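Local coordinates for cytosolic malate dehydrogenase (Trichomonas vaginalis, PDB 4UUO), which probably catalyses the NAD-dependent interconversion of malate and oxaloacetate, at residues G78-F83 and Y117-V122; H5-G10 and E73-G78; Q189-T194 and N305-G310. One frame throughout, in Å; residues are numbered along the deposited sequence.

Interaction 1 of 3, residues G78-F83 and Y117-V122; sequences GVDVAF and YAKPTV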
loop_
_atom_site.group_PDB
_atom_site.type_symbol
_atom_site.label_atom_id
_atom_site.label_comp_id
_atom_site.label_asym_id
_atom_site.label_seq_id
_atom_site.Cartn_x
_atom_site.Cartn_y
_atom_site.Cartn_z
ATOM N N GLY A 78 20.155 1.019 16.455
ATOM C CA GLY A 78 19.135 0.528 17.364
ATOM C C GLY A 78 17.941 -0.202 16.776
ATOM O O GLY A 78 16.953 -0.421 17.482
ATOM N N VAL A 79 18.019 -0.592 15.504
ATOM C CA VAL A 79 16.870 -1.209 14.840
ATOM C C VAL A 79 16.696 -2.676 15.243
ATOM O O VAL A 79 17.664 -3.377 15.545
ATOM C CB VAL A 79 16.965 -1.110 13.287
ATOM C CG1 VAL A 79 16.953 0.349 12.836
ATOM C CG2 VAL A 79 18.194 -1.832 12.765
ATOM N N ASP A 80 15.444 -3.127 15.257
ATOM C CA ASP A 80 15.119 -4.501 15.614
ATOM C C ASP A 80 14.830 -5.332 14.368
ATOM O O ASP A 80 14.943 -6.556 14.388
ATOM C CB ASP A 80 13.913 -4.540 16.557
ATOM C CG ASP A 80 14.154 -3.781 17.850
ATOM O OD1 ASP A 80 13.900 -2.560 17.880
ATOM O OD2 ASP A 80 14.594 -4.409 18.838
ATOM N N VAL A 81 14.441 -4.654 13.291
ATOM C CA VAL A 81 14.124 -5.308 12.024
ATOM C C VAL A 81 14.706 -4.507 10.867
ATOM O O VAL A 81 14.541 -3.286 10.802
ATOM C CB VAL A 81 12.596 -5.459 11.815
ATOM C CG1 VAL A 81 12.287 -5.979 10.409
ATOM C CG2 VAL A 81 11.985 -6.369 12.876
ATOM N N ALA A 82 15.389 -5.190 9.955
ATOM C CA ALA A 82 15.941 -4.526 8.781
ATOM C C ALA A 82 15.410 -5.156 7.501
ATOM O O ALA A 82 15.629 -6.341 7.236
ATOM C CB ALA A 82 17.459 -4.577 8.802
ATOM N N PHE A 83 14.697 -4.355 6.719
ATOM C CA PHE A 83 14.289 -4.761 5.388
ATOM C C PHE A 83 15.305 -4.226 4.393
ATOM O O PHE A 83 15.227 -3.072 3.966
ATOM C CB PHE A 83 12.888 -4.246 5.059
ATOM C CG PHE A 83 11.797 -4.871 5.882
ATOM C CD1 PHE A 83 11.305 -6.128 5.562
ATOM C CD2 PHE A 83 11.253 -4.199 6.972
ATOM C CE1 PHE A 83 10.291 -6.703 6.308
ATOM C CE2 PHE A 83 10.238 -4.774 7.727
ATOM C CZ PHE A 83 9.759 -6.029 7.395
ATOM N N TYR A 117 25.911 -0.980 14.598
ATOM C CA TYR A 117 24.889 -0.044 15.047
ATOM C C TYR A 117 23.573 -0.697 15.472
ATOM O O TYR A 117 22.956 -0.267 16.444
ATOM C CB TYR A 117 24.630 0.989 13.948
ATOM C CG TYR A 117 25.884 1.721 13.527
ATOM C CD1 TYR A 117 26.614 2.465 14.447
ATOM C CD2 TYR A 117 26.356 1.650 12.221
ATOM C CE1 TYR A 117 27.769 3.131 14.078
ATOM C CE2 TYR A 117 27.514 2.315 11.842
ATOM C CZ TYR A 117 28.215 3.054 12.776
ATOM O OH TYR A 117 29.365 3.721 12.413
ATOM N N ALA A 118 23.139 -1.726 14.750
ATOM C CA ALA A 118 21.859 -2.362 15.056
ATOM C C ALA A 118 21.940 -3.167 16.344
ATOM O O ALA A 118 23.031 -3.444 16.853
ATOM C CB ALA A 118 21.404 -3.257 13.901
ATOM N N LYS A 119 20.774 -3.531 16.869
ATOM C CA LYS A 119 20.688 -4.405 18.028
ATOM C C LYS A 119 21.291 -5.767 17.693
ATOM O O LYS A 119 21.239 -6.204 16.546
ATOM C CB LYS A 119 19.234 -4.560 18.487
ATOM C CG LYS A 119 18.662 -3.348 19.205
ATOM C CD LYS A 119 17.490 -3.755 20.097
ATOM C CE LYS A 119 16.899 -2.571 20.854
ATOM N NZ LYS A 119 16.250 -1.579 19.946
ATOM N N PRO A 120 21.871 -6.443 18.693
ATOM C CA PRO A 120 22.447 -7.776 18.468
ATOM C C PRO A 120 21.372 -8.801 18.137
ATOM O O PRO A 120 21.657 -9.892 17.638
ATOM C CB PRO A 120 23.117 -8.105 19.807
ATOM C CG PRO A 120 23.295 -6.779 20.486
ATOM C CD PRO A 120 22.114 -5.963 20.061
ATOM N N THR A 121 20.131 -8.421 18.412
ATOM C CA THR A 121 18.993 -9.317 18.334
ATOM C C THR A 121 18.130 -8.987 17.111
ATOM O O THR A 121 16.995 -9.454 16.986
ATOM C CB THR A 121 18.168 -9.225 19.631
ATOM O OG1 THR A 121 17.136 -10.215 19.629
ATOM C CG2 THR A 121 17.565 -7.833 19.775
ATOM N N VAL A 122 18.697 -8.192 16.205
ATOM C CA VAL A 122 18.000 -7.711 15.014
ATOM C C VAL A 122 17.638 -8.850 14.055
ATOM O O VAL A 122 18.309 -9.885 14.018
ATOM C CB VAL A 122 18.863 -6.649 14.261
ATOM C CG1 VAL A 122 20.113 -7.287 13.657
ATOM C CG2 VAL A 122 18.052 -5.923 13.185
#
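K119 lies across the backbone of G78-D80 where a beta-alpha-beta crossover of the Rossmann NAD-binding domain closes: helix 96-117 has just ended, and the chain is about to enter strand 123-126 beside strand 81-84. Its side chain shows how a lysine can serve both backbone and side-chain acceptors. CB sits 3.5 Å from V79 O, and CG lies 3.8 Å from G78 O. CD and CE then run past the carboxylate of D80, with CE 3.6 Å from D80 OD2. A bend at the end of the chain (chi4 66°) brings NZ to G78 O, a hydrogen bond of 2.8 Å, and beside D80 OD1, where a longer salt bridge forms at 3.3 Å. D80 OD1 also accepts weakly from H5 N. At the helix end, G78 N donates to Y117 O at 3.1 Å. The apolar side of the contact is made by V79, whose CG2 meets A118 CB and lies next to V122 CG2, the two valines side by side and pointing the same way. Beyond them, V122 CA makes a CA-H...O contact with D80 O at 3.3 Å.

Interaction 2 of 3, residues H5-G10 and E73-G78; sequences HILITG and EEAFKG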
loop_
_atom_site.group_PDB
_atom_site.type_symbol
_atom_site.label_atom_id
_atom_site.label_comp_id
_atom_site.label_asym_id
_atom_site.label_seq_id
_atom_site.Cartn_x
_atom_site.Cartn_y
_atom_site.Cartn_z
ATOM N N HIS A 5 12.002 -0.312 16.381
ATOM C CA HIS A 5 12.728 0.397 15.340
ATOM C C HIS A 5 12.931 -0.489 14.125
ATOM O O HIS A 5 13.650 -1.492 14.173
ATOM C CB HIS A 5 14.061 0.909 15.889
ATOM C CG HIS A 5 13.897 1.978 16.923
ATOM N ND1 HIS A 5 14.144 3.312 16.663
ATOM C CD2 HIS A 5 13.468 1.923 18.205
ATOM C CE1 HIS A 5 13.898 4.023 17.747
ATOM N NE2 HIS A 5 13.482 3.204 18.698
ATOM N N ILE A 6 12.275 -0.103 13.035
ATOM C CA ILE A 6 12.228 -0.910 11.826
ATOM C C ILE A 6 12.823 -0.148 10.653
ATOM O O ILE A 6 12.384 0.956 10.327
ATOM C CB ILE A 6 10.781 -1.327 11.503
ATOM C CG1 ILE A 6 10.222 -2.185 12.644
ATOM C CG2 ILE A 6 10.719 -2.055 10.164
ATOM C CD1 ILE A 6 8.734 -2.409 12.589
ATOM N N LEU A 7 13.832 -0.745 10.026
ATOM C CA LEU A 7 14.554 -0.100 8.937
ATOM C C LEU A 7 14.116 -0.594 7.564
ATOM O O LEU A 7 13.966 -1.794 7.336
ATOM C CB LEU A 7 16.061 -0.320 9.100
ATOM C CG LEU A 7 16.921 0.070 7.892
ATOM C CD1 LEU A 7 17.079 1.584 7.782
ATOM C CD2 LEU A 7 18.269 -0.622 7.942
ATOM N N ILE A 8 13.909 0.344 6.649
ATOM C CA ILE A 8 13.719 -0.012 5.256
ATOM C C ILE A 8 14.727 0.730 4.398
ATOM O O ILE A 8 14.749 1.963 4.377
ATOM C CB ILE A 8 12.308 0.306 4.760
ATOM C CG1 ILE A 8 11.263 -0.374 5.648
ATOM C CG2 ILE A 8 12.161 -0.146 3.319
ATOM C CD1 ILE A 8 9.861 0.152 5.442
ATOM N N THR A 9 15.575 -0.031 3.714
ATOM C CA THR A 9 16.513 0.533 2.756
ATOM C C THR A 9 15.807 0.691 1.415
ATOM O O THR A 9 14.803 0.020 1.164
ATOM C CB THR A 9 17.753 -0.351 2.590
ATOM O OG1 THR A 9 17.378 -1.587 1.972
ATOM C CG2 THR A 9 18.378 -0.635 3.943
ATOM N N GLY A 10 16.331 1.571 0.563
ATOM C CA GLY A 10 15.709 1.876 -0.715
ATOM C C GLY A 10 14.268 2.311 -0.523
ATOM O O GLY A 10 13.397 1.989 -1.336
ATOM N N GLU A 73 24.847 4.930 9.597
ATOM C CA GLU A 73 24.965 4.831 11.048
ATOM C C GLU A 73 23.677 5.314 11.704
ATOM O O GLU A 73 23.218 4.730 12.682
ATOM C CB GLU A 73 26.172 5.624 11.570
ATOM C CG GLU A 73 26.181 7.112 11.226
ATOM C CD GLU A 73 26.978 7.431 9.971
ATOM O OE1 GLU A 73 27.514 6.491 9.345
ATOM O OE2 GLU A 73 27.074 8.625 9.616
ATOM N N GLU A 74 23.085 6.367 11.143
ATOM C CA GLU A 74 21.837 6.915 11.658
ATOM C C GLU A 74 20.660 6.012 11.291
ATOM O O GLU A 74 19.719 5.847 12.070
ATOM C CB GLU A 74 21.610 8.329 11.122
ATOM C CG GLU A 74 20.384 9.017 11.702
ATOM C CD GLU A 74 20.093 10.356 11.050
ATOM O OE1 GLU A 74 20.712 10.661 10.007
ATOM O OE2 GLU A 74 19.237 11.099 11.579
ATOM N N ALA A 75 20.730 5.426 10.099
ATOM C CA ALA A 75 19.673 4.557 9.590
ATOM C C ALA A 75 19.611 3.208 10.311
ATOM O O ALA A 75 18.523 2.679 10.561
ATOM C CB ALA A 75 19.859 4.334 8.096
ATOM N N PHE A 76 20.775 2.657 10.639
ATOM C CA PHE A 76 20.856 1.307 11.188
ATOM C C PHE A 76 20.895 1.269 12.709
ATOM O O PHE A 76 20.863 0.189 13.297
ATOM C CB PHE A 76 22.093 0.585 10.644
ATOM C CG PHE A 76 21.920 0.032 9.258
ATOM C CD1 PHE A 76 22.091 0.841 8.148
ATOM C CD2 PHE A 76 21.595 -1.299 9.068
ATOM C CE1 PHE A 76 21.931 0.328 6.868
ATOM C CE2 PHE A 76 21.442 -1.818 7.796
ATOM C CZ PHE A 76 21.607 -1.005 6.695
ATOM N N LYS A 77 20.974 2.433 13.350
ATOM C CA LYS A 77 21.159 2.471 14.800
ATOM C C LYS A 77 19.923 1.963 15.544
ATOM O O LYS A 77 18.796 2.388 15.274
ATOM C CB LYS A 77 21.519 3.888 15.275
ATOM C CG LYS A 77 20.447 4.942 15.034
ATOM C CD LYS A 77 20.881 6.325 15.511
ATOM C CE LYS A 77 19.741 7.334 15.373
ATOM N NZ LYS A 77 19.132 7.327 14.011
ATOM N N GLY A 78 20.155 1.019 16.455
ATOM C CA GLY A 78 19.135 0.528 17.364
ATOM C C GLY A 78 17.941 -0.202 16.776
ATOM O O GLY A 78 16.953 -0.421 17.482
#
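L7 lays its CD2 methyl over one face of the F76 ring, 3.5 Å from the ring centroid and 16° off the ring normal, a CH-pi contact. The methyl is displaced toward the rim, and CE2 of F76 is the ring carbon nearest to it. A chi1 of 169° sets CG of L7 anti to the backbone N, and the two methyls beyond it part between A75 and F76. The second methyl, CD1, meets A75 CB at 3.9 Å and packs against A75 O. F76 leaves the backbone pointing away from strand 4-8, yet its ring comes back to the strand, and T9 CG2 approaches F76 CZ obliquely at 4.3 Å.

The arrangement illustrates how a Rossmann fold covers its first strand. Strand 4-8 lies inside the parallel sheet and runs into the glycine-rich loop G10-G16, predicted to bind NAD(+), while the short helix 72-76 packs on one face of the strand; residues 75-78 run roughly opposite to 5-9. F76 also touches Q110, A113 and L114 of helix 96-117, so the ring lies between the strand and that helix.

Polar groups at the two ends of the contact look outward from it. T9 OG1 is hydrogen-bonded to F83 O of the neighbouring strand 81-84 and to G86 N just after it. At the other end H5 passes alongside G78, its CB 3.6 Å from G78 O, while its ND1 is hydrogen-bonded to H37 NE2 of strand 34-39.

Interaction 3 of 3, residues Q189-T194 and N305-G310; sequences QVPDTT and NDWVKG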
loop_
_atom_site.group_PDB
_atom_site.type_symbol
_atom_site.label_atom_id
_atom_site.label_comp_id
_atom_site.label_asym_id
_atom_site.label_seq_id
_atom_site.Cartn_x
_atom_site.Cartn_y
_atom_site.Cartn_z
ATOM N N GLN A 189 14.637 -21.546 -7.941
ATOM C CA GLN A 189 13.780 -21.820 -6.788
ATOM C C GLN A 189 12.898 -23.033 -7.071
ATOM O O GLN A 189 12.447 -23.239 -8.202
ATOM C CB GLN A 189 12.918 -20.603 -6.417
ATOM C CG GLN A 189 11.708 -20.341 -7.299
ATOM C CD GLN A 189 11.978 -19.274 -8.335
ATOM O OE1 GLN A 189 13.027 -19.275 -8.980
ATOM N NE2 GLN A 189 11.035 -18.347 -8.495
ATOM N N VAL A 190 12.675 -23.847 -6.044
ATOM C CA VAL A 190 11.937 -25.091 -6.213
ATOM C C VAL A 190 10.516 -24.974 -5.665
ATOM O O VAL A 190 10.316 -25.003 -4.449
ATOM C CB VAL A 190 12.659 -26.270 -5.519
ATOM C CG1 VAL A 190 11.967 -27.586 -5.842
ATOM C CG2 VAL A 190 14.129 -26.316 -5.924
ATOM N N PRO A 191 9.521 -24.825 -6.562
ATOM C CA PRO A 191 8.120 -24.840 -6.129
ATOM C C PRO A 191 7.701 -26.249 -5.739
ATOM O O PRO A 191 7.385 -27.055 -6.613
ATOM C CB PRO A 191 7.353 -24.354 -7.371
ATOM C CG PRO A 191 8.390 -23.748 -8.272
ATOM C CD PRO A 191 9.638 -24.529 -7.999
ATOM N N ASP A 192 7.706 -26.538 -4.443
ATOM C CA ASP A 192 7.430 -27.886 -3.956
ATOM C C ASP A 192 5.973 -28.030 -3.522
ATOM O O ASP A 192 5.535 -27.415 -2.547
ATOM C CB ASP A 192 8.377 -28.231 -2.801
ATOM C CG ASP A 192 8.248 -29.669 -2.342
ATOM O OD1 ASP A 192 7.552 -30.460 -3.012
ATOM O OD2 ASP A 192 8.858 -30.014 -1.308
ATOM N N THR A 193 5.232 -28.855 -4.256
ATOM C CA THR A 193 3.807 -29.042 -4.013
ATOM C C THR A 193 3.473 -30.475 -3.657
ATOM O O THR A 193 2.361 -30.931 -3.908
ATOM C CB THR A 193 2.971 -28.656 -5.246
ATOM O OG1 THR A 193 3.653 -29.077 -6.435
ATOM C CG2 THR A 193 2.756 -27.157 -5.296
ATOM N N THR A 194 4.433 -31.188 -3.078
ATOM C CA THR A 194 4.240 -32.607 -2.788
ATOM C C THR A 194 3.830 -32.847 -1.339
ATOM O O THR A 194 3.538 -33.973 -0.945
ATOM C CB THR A 194 5.509 -33.405 -3.096
ATOM O OG1 THR A 194 6.558 -32.999 -2.209
ATOM C CG2 THR A 194 5.942 -33.149 -4.528
ATOM N N ASN A 305 10.763 -36.415 -3.736
ATOM C CA ASN A 305 10.864 -37.246 -4.928
ATOM C C ASN A 305 12.089 -36.875 -5.763
ATOM O O ASN A 305 12.826 -35.947 -5.426
ATOM C CB ASN A 305 9.588 -37.140 -5.770
ATOM C CG ASN A 305 9.078 -35.715 -5.882
ATOM O OD1 ASN A 305 9.464 -34.974 -6.784
ATOM N ND2 ASN A 305 8.203 -35.328 -4.964
ATOM N N ASP A 306 12.299 -37.608 -6.850
ATOM C CA ASP A 306 13.476 -37.422 -7.692
ATOM C C ASP A 306 13.466 -36.064 -8.382
ATOM O O ASP A 306 14.514 -35.565 -8.796
ATOM C CB ASP A 306 13.571 -38.541 -8.733
ATOM C CG ASP A 306 13.810 -39.910 -8.108
ATOM O OD1 ASP A 306 13.514 -40.082 -6.906
ATOM O OD2 ASP A 306 14.291 -40.818 -8.822
ATOM N N TRP A 307 12.284 -35.468 -8.512
ATOM C CA TRP A 307 12.180 -34.132 -9.081
ATOM C C TRP A 307 12.688 -33.104 -8.078
ATOM O O TRP A 307 13.564 -32.302 -8.397
ATOM C CB TRP A 307 10.741 -33.811 -9.494
ATOM C CG TRP A 307 10.592 -32.459 -10.146
ATOM C CD1 TRP A 307 10.926 -32.127 -11.432
ATOM C CD2 TRP A 307 10.071 -31.261 -9.546
ATOM N NE1 TRP A 307 10.646 -30.801 -11.667
ATOM C CE2 TRP A 307 10.122 -30.248 -10.529
ATOM C CE3 TRP A 307 9.568 -30.950 -8.278
ATOM C CZ2 TRP A 307 9.687 -28.943 -10.280
ATOM C CZ3 TRP A 307 9.138 -29.652 -8.035
ATOM C CH2 TRP A 307 9.200 -28.667 -9.031
ATOM N N VAL A 308 12.143 -33.148 -6.865
ATOM C CA VAL A 308 12.510 -32.201 -5.815
ATOM C C VAL A 308 14.006 -32.249 -5.517
ATOM O O VAL A 308 14.671 -31.210 -5.465
ATOM C CB VAL A 308 11.720 -32.470 -4.521
ATOM C CG1 VAL A 308 12.154 -31.518 -3.424
ATOM C CG2 VAL A 308 10.228 -32.332 -4.779
ATOM N N LYS A 309 14.532 -33.459 -5.340
ATOM C CA LYS A 309 15.951 -33.650 -5.048
ATOM C C LYS A 309 16.852 -33.126 -6.174
ATOM O O LYS A 309 17.846 -32.446 -5.915
ATOM C CB LYS A 309 16.242 -35.131 -4.783
ATOM C CG LYS A 309 15.649 -35.660 -3.479
ATOM C CD LYS A 309 15.832 -37.169 -3.344
ATOM C CE LYS A 309 15.328 -37.673 -1.993
ATOM N NZ LYS A 309 15.337 -39.166 -1.861
ATOM N N GLY A 310 16.500 -33.433 -7.419
ATOM C CA GLY A 310 17.279 -32.980 -8.559
ATOM C C GLY A 310 17.240 -31.473 -8.698
ATOM O O GLY A 310 18.186 -30.858 -9.191
#
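T194 and N305 reach toward each other tip to tip, T194 CG2 lying 3.2 Å from N305 ND2, and each side chain keeps its oxygen for its own segment. In N305 the amide carbon CG stands between the backbone N and the carbonyl carbon (chi1 43°). N305 is the N-cap of helix 306-329; its OD1 accepts from V308 N at 3.2 Å and more weakly from W307 N. D192 is arranged differently: its CG is anti to the backbone N (chi1 -174°), and OD1 receives T194 N in an Asx turn. T194 OG1 adds a second bond of 2.8 Å to OD1, on the syn lone pair. D192 OD2 is taken by H195 NE2 and W182 NE1, so four donors surround this buried carboxylate.

V308 crosses D192 at about a right angle, its CG2 3.7 Å from D192 OD1. W307 brings its six-membered ring alongside, with CH2 3.4 Å from P191 O, the oxygen lying at the ring edge in its plane; V190 CG1 comes obliquely to W307 CZ3 at 4.1 Å. The contact thus joins the start of the last long helix to strand 190-192, outermost within this chain in a four-stranded antiparallel sheet. Because D192 OD1 and N305 OD1 are bonded within their own segments, and D192 OD2 to H195 and W182, the segments meet by van der Waals contact, of methyls and the indole against each other and against polar atoms.

In the fold
Interactions 1 and 2 form a continuous region of the Rossmann domain: their centres are about 8 Å apart, they share G78, and strands 4-8 and 81-84 are neighbours in the parallel sheet. Backbone bonds, such as a probable one from D80 N to H5 O, tie them together. Interaction 2 closes along the chain before interaction 1 opens: it covers strand 4-8, and interaction 1 then joins the approach to the next strand to the loop after helix 96-117. Interaction 3 comes later, in the C-terminal domain, its centre about 34 Å and about 37 Å from those of interactions 1 and 2, across the chain's centre. Two contacts thus belong to the predicted coenzyme-binding domain and one to its C-terminal partner.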